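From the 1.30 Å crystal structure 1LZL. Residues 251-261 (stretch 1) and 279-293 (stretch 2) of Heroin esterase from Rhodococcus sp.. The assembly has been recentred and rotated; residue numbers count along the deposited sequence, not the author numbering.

Stretch 1 (251-261) PTYLSTMELDP
Stretch 2 (279-293) SVELHSFPGTFHGSA

Two parallel β-strands pair side by side, their axes approaching to 4.6 Å at their closest with 14° between their directions. The register is in step: Thr252 pairs with Val280, Tyr253 with Glu281, and so on to Met257 with Phe285, at CA–CA spacings of 4.5 to 5.2 Å. Backbone angles are extended throughout, phi -90° to -138° and psi 112° to 163°.

The backbone ladder is staggered, as parallel pairing requires: in the first strand Thr252, Leu254 and Thr256 use both N and O across the contact, and in the second Glu281 and His283 do. Thr252 N donates to Ser279 O (2.8 Å) and Glu281 N to Thr252 O (2.9 Å); Leu254 N reaches Glu281 O (2.8 Å) and His283 N reaches Leu254 O (3.0 Å); Thr256 N meets His283 O (3.0 Å) and Phe285 N meets Thr256 O (2.9 Å).

Side chains alternate between faces. Thr252, Leu254 and Thr256 share one with Val280, Leu282 and Ser284. There Leu254 (t, t) CD2 lies 4.0 Å from Leu282 (t, p) CD1, and Thr256 OG1 (p) hydrogen-bonds Ser284 OG (t) at 2.7 Å. On the other face, Glu281 (t, t) CD sits at the edge of the Tyr253 (t) ring, 3.6 Å from CE2, while Met257 (m, m, chi3 136°) brings CE to 3.7 Å from Phe285 (m) CD1.

Beyond the strands, polar side chains, backbone groups and a water join the loops. The side chain of Glu258 (t, t, chi3 -35°) accepts from Gly287 N through OE1 (2.8 Å); Gly287 has phi 74°, which favours glycine. Thr288 OG1 (p) donates to Phe285 O (2.9 Å) within its own stretch. Within the type I turn from Met257 to Asp260, Leu259 N donates to Thr288 O (2.9 Å). Finally His290 ND1 (t) donates to Asp260 OD2 (t) at 2.7 Å, and a water bridges Leu259 O (2.7 Å from its oxygen) to His290 N (2.8 Å).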

ATOM      1  N   PRO A 251      -4.687   6.062  14.307  1.00 11.33           N
ATOM      2  CA  PRO A 251      -4.946   4.618  14.578  1.00 10.31           C
ATOM      3  C   PRO A 251      -4.624   3.857  13.296  1.00 10.07           C
ATOM      4  O   PRO A 251      -4.897   4.325  12.174  1.00 10.19           O
ATOM      5  CB  PRO A 251      -6.434   4.539  14.926  1.00 11.61           C
ATOM      6  CG  PRO A 251      -6.806   5.936  15.364  1.00 12.83           C
ATOM      7  CD  PRO A 251      -5.860   6.871  14.653  1.00 12.64           C
ATOM      8  N   THR A 252      -3.975   2.707  13.456  1.00  9.43           N
ATOM      9  CA  THR A 252      -3.389   2.011  12.315  1.00  9.32           C
ATOM     10  C   THR A 252      -3.729   0.535  12.313  1.00  7.53           C
ATOM     11  O   THR A 252      -3.799  -0.073  13.379  1.00  9.81           O
ATOM     12  CB  THR A 252      -1.862   2.160  12.436  1.00 10.22           C
ATOM     13  OG1 THR A 252      -1.551   3.559  12.294  1.00 10.08           O
ATOM     14  CG2 THR A 252      -1.068   1.401  11.351  1.00  9.44           C
ATOM     15  N   TYR A 253      -3.891  -0.040  11.138  1.00  7.68           N
ATOM     16  CA  TYR A 253      -3.994  -1.467  10.931  1.00  8.25           C
ATOM     17  C   TYR A 253      -2.725  -1.843  10.160  1.00  7.75           C
ATOM     18  O   TYR A 253      -2.439  -1.167   9.149  1.00  9.02           O
ATOM     19  CB  TYR A 253      -5.238  -1.853  10.126  1.00  9.83           C
ATOM     20  CG  TYR A 253      -5.301  -3.346   9.818  1.00  9.42           C
ATOM     21  CD1 TYR A 253      -4.734  -3.893   8.670  1.00  9.88           C
ATOM     22  CD2 TYR A 253      -5.910  -4.217  10.726  1.00 10.06           C
ATOM     23  CE1 TYR A 253      -4.776  -5.244   8.406  1.00 10.02           C
ATOM     24  CE2 TYR A 253      -5.995  -5.602  10.486  1.00 10.32           C
ATOM     25  CZ  TYR A 253      -5.413  -6.082   9.320  1.00 10.51           C
ATOM     26  OH  TYR A 253      -5.439  -7.424   8.998  1.00 10.78           O
ATOM     27  N   LEU A 254      -2.009  -2.886  10.552  1.00  7.11           N
ATOM     28  CA  LEU A 254      -0.814  -3.323   9.795  1.00  7.64           C
ATOM     29  C   LEU A 254      -0.826  -4.833   9.706  1.00  8.07           C
ATOM     30  O   LEU A 254      -0.914  -5.504  10.756  1.00  8.14           O
ATOM     31  CB  LEU A 254       0.463  -2.816  10.482  1.00  9.08           C
ATOM     32  CG  LEU A 254       1.724  -2.825   9.618  1.00  7.70           C
ATOM     33  CD1 LEU A 254       2.735  -1.808  10.096  1.00 10.78           C
ATOM     34  CD2 LEU A 254       2.385  -4.216   9.603  1.00  9.12           C
ATOM     35  N   SER A 255      -0.788  -5.406   8.516  1.00  7.89           N
ATOM     36  CA  SER A 255      -0.705  -6.851   8.349  1.00  7.51           C
ATOM     37  C   SER A 255       0.624  -7.239   7.720  1.00  7.72           C
ATOM     38  O   SER A 255       1.217  -6.537   6.890  1.00  8.24           O
ATOM     39  CB  SER A 255      -1.873  -7.391   7.502  1.00 10.00           C
ATOM     40  OG  SER A 255      -1.814  -6.769   6.201  1.00 10.86           O
ATOM     41  N   THR A 256       1.128  -8.412   8.114  1.00  8.01           N
ATOM     42  CA  THR A 256       2.335  -9.017   7.552  1.00  7.05           C
ATOM     43  C   THR A 256       2.046 -10.483   7.263  1.00  7.37           C
ATOM     44  O   THR A 256       1.078 -11.116   7.724  1.00  8.89           O
ATOM     45  CB  THR A 256       3.522  -8.878   8.535  1.00  8.27           C
ATOM     46  OG1 THR A 256       3.180  -9.526   9.776  1.00  8.95           O
ATOM     47  CG2 THR A 256       3.843  -7.416   8.828  1.00  7.21           C
ATOM     48  N   MET A 257       2.911 -11.080   6.430  1.00  8.07           N
ATOM     49  CA  MET A 257       2.814 -12.466   6.003  1.00  8.22           C
ATOM     50  C   MET A 257       4.043 -13.230   6.472  1.00  8.89           C
ATOM     51  O   MET A 257       5.116 -12.668   6.581  1.00  9.96           O
ATOM     52  CB  MET A 257       2.663 -12.552   4.491  1.00 10.59           C
ATOM     53  CG  MET A 257       1.506 -11.732   3.952  1.00 11.72           C
ATOM     54  SD  MET A 257      -0.114 -12.357   4.409  1.00 13.98           S
ATOM     55  CE  MET A 257      -0.988 -10.889   4.884  1.00 18.94           C
ATOM     56  N   GLU A 258       3.841 -14.533   6.729  1.00  9.04           N
ATOM     57  CA  GLU A 258       4.921 -15.299   7.352  1.00  8.83           C
ATOM     58  C   GLU A 258       6.216 -15.365   6.541  1.00  9.35           C
ATOM     59  O   GLU A 258       7.301 -15.183   7.077  1.00  9.49           O
ATOM     60  CB  GLU A 258       4.384 -16.716   7.600  1.00  9.47           C
ATOM     61  CG  GLU A 258       5.446 -17.557   8.306  1.00  9.90           C
ATOM     62  CD  GLU A 258       5.023 -18.948   8.719  1.00 11.09           C
ATOM     63  OE1 GLU A 258       3.847 -19.116   9.097  1.00 12.61           O
ATOM     64  OE2 GLU A 258       5.914 -19.859   8.693  1.00 12.76           O
ATOM     65  N   LEU A 259       6.081 -15.690   5.261  1.00  9.74           N
ATOM     66  CA  LEU A 259       7.203 -15.962   4.381  1.00 11.61           C
ATOM     67  C   LEU A 259       7.529 -14.755   3.519  1.00 14.25           C
ATOM     68  O   LEU A 259       8.163 -14.861   2.465  1.00 13.42           O
ATOM     69  CB  LEU A 259       6.913 -17.192   3.494  1.00 11.91           C
ATOM     70  CG  LEU A 259       6.716 -18.500   4.259  1.00 15.26           C
ATOM     71  CD1 LEU A 259       6.513 -19.638   3.284  1.00 23.34           C
ATOM     72  CD2 LEU A 259       7.905 -18.829   5.151  1.00 19.31           C
ATOM     73  N   ASP A 260       7.167 -13.554   3.958  1.00 12.24           N
ATOM     74  CA  ASP A 260       7.496 -12.296   3.305  1.00 10.99           C
ATOM     75  C   ASP A 260       8.750 -11.678   3.856  1.00  9.96           C
ATOM     76  O   ASP A 260       8.903 -11.453   5.100  1.00 10.81           O
ATOM     77  CB  ASP A 260       6.305 -11.359   3.531  1.00 12.53           C
ATOM     78  CG  ASP A 260       6.363 -10.040   2.803  1.00 11.77           C
ATOM     79  OD1 ASP A 260       7.404  -9.713   2.185  1.00 12.25           O
ATOM     80  OD2 ASP A 260       5.327  -9.358   2.826  1.00 13.02           O
ATOM     81  N   PRO A 261       9.757 -11.294   3.075  1.00 10.33           N
ATOM     82  CA  PRO A 261      10.928 -10.609   3.613  1.00  9.56           C
ATOM     83  C   PRO A 261      10.543  -9.306   4.344  1.00  8.95           C
ATOM     84  O   PRO A 261      11.279  -8.856   5.213  1.00  9.35           O
ATOM     85  CB  PRO A 261      11.731 -10.184   2.365  1.00 11.75           C
ATOM     86  CG  PRO A 261      10.987 -10.682   1.211  1.00 16.35           C
ATOM     87  CD  PRO A 261       9.803 -11.494   1.605  1.00 11.09           C
ATOM     88  N   SER A 279      -2.928   3.746  18.623  1.00  9.56           N
ATOM     89  CA  SER A 279      -3.789   2.572  18.617  1.00 10.13           C
ATOM     90  C   SER A 279      -3.453   1.742  17.359  1.00  9.18           C
ATOM     91  O   SER A 279      -3.578   2.282  16.240  1.00 10.19           O
ATOM     92  CB  SER A 279      -5.256   2.930  18.654  1.00 12.04           C
ATOM     93  OG  SER A 279      -6.083   1.771  18.672  1.00 13.62           O
ATOM     94  N   VAL A 280      -3.043   0.490  17.546  1.00  8.86           N
ATOM     95  CA  VAL A 280      -2.661  -0.337  16.390  1.00  8.37           C
ATOM     96  C   VAL A 280      -3.309  -1.717  16.477  1.00  9.50           C
ATOM     97  O   VAL A 280      -3.362  -2.319  17.550  1.00  9.88           O
ATOM     98  CB  VAL A 280      -1.141  -0.498  16.301  1.00  9.87           C
ATOM     99  CG1 VAL A 280      -0.719  -1.285  15.041  1.00 10.42           C
ATOM    100  CG2 VAL A 280      -0.433   0.848  16.307  1.00 10.99           C
ATOM    101  N   GLU A 281      -3.763  -2.224  15.343  1.00  8.75           N
ATOM    102  CA  GLU A 281      -4.056  -3.638  15.143  1.00  8.17           C
ATOM    103  C   GLU A 281      -2.925  -4.173  14.272  1.00  7.75           C
ATOM    104  O   GLU A 281      -2.699  -3.663  13.175  1.00  9.09           O
ATOM    105  CB  GLU A 281      -5.387  -3.851  14.414  1.00 10.85           C
ATOM    106  CG  GLU A 281      -5.696  -5.329  14.228  1.00 10.26           C
ATOM    107  CD  GLU A 281      -7.135  -5.638  13.904  1.00  9.88           C
ATOM    108  OE1 GLU A 281      -7.955  -4.695  13.666  1.00 11.87           O
ATOM    109  OE2 GLU A 281      -7.474  -6.812  13.871  1.00 11.73           O
ATOM    110  N   LEU A 282      -2.231  -5.165  14.806  1.00  7.80           N
ATOM    111  CA  LEU A 282      -1.134  -5.824  14.101  1.00  7.25           C
ATOM    112  C   LEU A 282      -1.526  -7.282  13.855  1.00  7.36           C
ATOM    113  O   LEU A 282      -1.965  -7.945  14.803  1.00  7.80           O
ATOM    114  CB  LEU A 282       0.175  -5.780  14.916  1.00  7.67           C
ATOM    115  CG  LEU A 282       1.300  -6.706  14.399  1.00  8.83           C
ATOM    116  CD1 LEU A 282       1.757  -6.322  12.989  1.00  9.52           C
ATOM    117  CD2 LEU A 282       2.452  -6.635  15.398  1.00  9.68           C
ATOM    118  N   HIS A 283      -1.451  -7.779  12.633  1.00  7.28           N
ATOM    119  CA  HIS A 283      -1.763  -9.179  12.383  1.00  8.01           C
ATOM    120  C   HIS A 283      -0.754  -9.771  11.414  1.00  7.57           C
ATOM    121  O   HIS A 283      -0.714  -9.349  10.245  1.00  8.41           O
ATOM    122  CB  HIS A 283      -3.183  -9.260  11.834  1.00  8.49           C
ATOM    123  CG  HIS A 283      -3.778 -10.629  11.995  1.00  8.53           C
ATOM    124  ND1 HIS A 283      -5.130 -10.839  11.797  1.00 11.10           N
ATOM    125  CD2 HIS A 283      -3.241 -11.813  12.328  1.00  9.69           C
ATOM    126  CE1 HIS A 283      -5.381 -12.122  12.002  1.00 11.94           C
ATOM    127  NE2 HIS A 283      -4.258 -12.759  12.337  1.00 10.51           N
ATOM    128  N   SER A 284       0.064 -10.701  11.928  1.00  7.33           N
ATOM    129  CA  SER A 284       0.940 -11.503  11.049  1.00  8.09           C
ATOM    130  C   SER A 284       0.236 -12.820  10.820  1.00  8.03           C
ATOM    131  O   SER A 284      -0.065 -13.586  11.757  1.00  8.75           O
ATOM    132  CB  SER A 284       2.290 -11.688  11.698  1.00  7.60           C
ATOM    133  OG  SER A 284       3.332 -12.069  10.777  1.00  8.58           O
ATOM    134  N   PHE A 285      -0.061 -13.120   9.552  1.00  8.79           N
ATOM    135  CA  PHE A 285      -0.901 -14.269   9.214  1.00  8.89           C
ATOM    136  C   PHE A 285      -0.009 -15.489   9.018  1.00  9.83           C
ATOM    137  O   PHE A 285       1.128 -15.346   8.487  1.00  9.68           O
ATOM    138  CB  PHE A 285      -1.671 -13.973   7.911  1.00 10.37           C
ATOM    139  CG  PHE A 285      -2.864 -13.058   8.114  1.00  9.97           C
ATOM    140  CD1 PHE A 285      -2.673 -11.679   8.083  1.00 10.30           C
ATOM    141  CD2 PHE A 285      -4.142 -13.562   8.371  1.00 12.24           C
ATOM    142  CE1 PHE A 285      -3.718 -10.791   8.309  1.00  9.25           C
ATOM    143  CE2 PHE A 285      -5.211 -12.686   8.599  1.00 11.57           C
ATOM    144  CZ  PHE A 285      -4.981 -11.322   8.568  1.00 10.27           C
ATOM    145  N   PRO A 286      -0.427 -16.666   9.468  1.00  9.74           N
ATOM    146  CA  PRO A 286       0.420 -17.858   9.388  1.00 10.03           C
ATOM    147  C   PRO A 286       0.362 -18.512   8.007  1.00 10.13           C
ATOM    148  O   PRO A 286      -0.690 -18.524   7.354  1.00 10.67           O
ATOM    149  CB  PRO A 286      -0.254 -18.753  10.449  1.00 10.73           C
ATOM    150  CG  PRO A 286      -1.712 -18.446  10.311  1.00 11.43           C
ATOM    151  CD  PRO A 286      -1.752 -16.932  10.087  1.00 10.59           C
ATOM    152  N   GLY A 287       1.501 -19.062   7.609  1.00 11.01           N
ATOM    153  CA  GLY A 287       1.470 -19.953   6.426  1.00 12.39           C
ATOM    154  C   GLY A 287       1.319 -19.219   5.119  1.00 12.60           C
ATOM    155  O   GLY A 287       1.004 -19.769   4.062  1.00 14.80           O
ATOM    156  N   THR A 288       1.534 -17.918   5.106  1.00 12.68           N
ATOM    157  CA  THR A 288       1.302 -17.028   3.974  1.00 12.39           C
ATOM    158  C   THR A 288       2.608 -16.523   3.370  1.00 11.46           C
ATOM    159  O   THR A 288       3.686 -16.761   3.922  1.00 11.71           O
ATOM    160  CB  THR A 288       0.476 -15.821   4.444  1.00 13.73           C
ATOM    161  OG1 THR A 288       1.147 -15.276   5.582  1.00 14.58           O
ATOM    162  CG2 THR A 288      -0.916 -16.255   4.845  1.00 13.63           C
ATOM    163  N   PHE A 289       2.494 -15.809   2.242  1.00 11.37           N
ATOM    164  CA  PHE A 289       3.709 -15.224   1.632  1.00 12.47           C
ATOM    165  C   PHE A 289       3.331 -13.824   1.127  1.00 11.52           C
ATOM    166  O   PHE A 289       2.167 -13.450   1.107  1.00 12.48           O
ATOM    167  CB  PHE A 289       4.300 -16.133   0.550  1.00 13.36           C
ATOM    168  CG  PHE A 289       3.373 -16.496  -0.594  1.00 14.66           C
ATOM    169  CD1 PHE A 289       3.206 -15.623  -1.658  1.00 13.61           C
ATOM    170  CD2 PHE A 289       2.672 -17.700  -0.613  1.00 15.42           C
ATOM    171  CE1 PHE A 289       2.362 -15.956  -2.700  1.00 14.77           C
ATOM    172  CE2 PHE A 289       1.819 -18.052  -1.650  1.00 15.91           C
ATOM    173  CZ  PHE A 289       1.657 -17.160  -2.689  1.00 17.78           C
ATOM    174  N   HIS A 290       4.391 -13.089   0.663  1.00 12.04           N
ATOM    175  CA  HIS A 290       4.095 -11.773   0.105  1.00 14.21           C
ATOM    176  C   HIS A 290       3.146 -11.807  -1.077  1.00 15.02           C
ATOM    177  O   HIS A 290       3.535 -12.355  -2.119  1.00 15.42           O
ATOM    178  CB  HIS A 290       5.407 -11.118  -0.320  1.00 14.75           C
ATOM    179  CG  HIS A 290       5.178  -9.683  -0.736  1.00 15.85           C
ATOM    180  ND1 HIS A 290       5.206  -8.661   0.172  1.00 17.89           N
ATOM    181  CD2 HIS A 290       4.972  -9.111  -1.954  1.00 17.53           C
ATOM    182  CE1 HIS A 290       5.000  -7.493  -0.461  1.00 19.62           C
ATOM    183  NE2 HIS A 290       4.863  -7.752  -1.753  1.00 20.15           N
ATOM    184  N   GLY A 291       1.946 -11.237  -1.012  1.00 18.21           N
ATOM    185  CA  GLY A 291       1.011 -11.325  -2.137  1.00 19.97           C
ATOM    186  C   GLY A 291       0.152 -12.584  -2.131  1.00 15.94           C
ATOM    187  O   GLY A 291      -0.619 -12.769  -3.102  1.00 17.38           O
ATOM    188  N   SER A 292       0.200 -13.428  -1.094  1.00 14.08           N
ATOM    189  CA  SER A 292      -0.717 -14.588  -1.130  1.00 14.29           C
ATOM    190  C   SER A 292      -2.183 -14.209  -1.055  1.00 13.91           C
ATOM    191  O   SER A 292      -3.111 -15.010  -1.377  1.00 15.47           O
ATOM    192  CB  SER A 292      -0.315 -15.612  -0.055  1.00 14.62           C
ATOM    193  OG  SER A 292      -0.420 -15.066   1.262  1.00 14.62           O
ATOM    194  N   ALA A 293      -2.479 -12.955  -0.644  1.00 15.13           N
ATOM    195  CA  ALA A 293      -3.864 -12.471  -0.743  1.00 16.09           C
ATOM    196  C   ALA A 293      -4.387 -12.558  -2.168  1.00 17.38           C
ATOM    197  O   ALA A 293      -5.591 -12.596  -2.387  1.00 17.59           O
ATOM    198  CB  ALA A 293      -3.935 -11.027  -0.272  1.00 15.95           C
TER
HETATM  199  O   HOH W   1       7.014 -13.886   0.219  1.00 14.83           O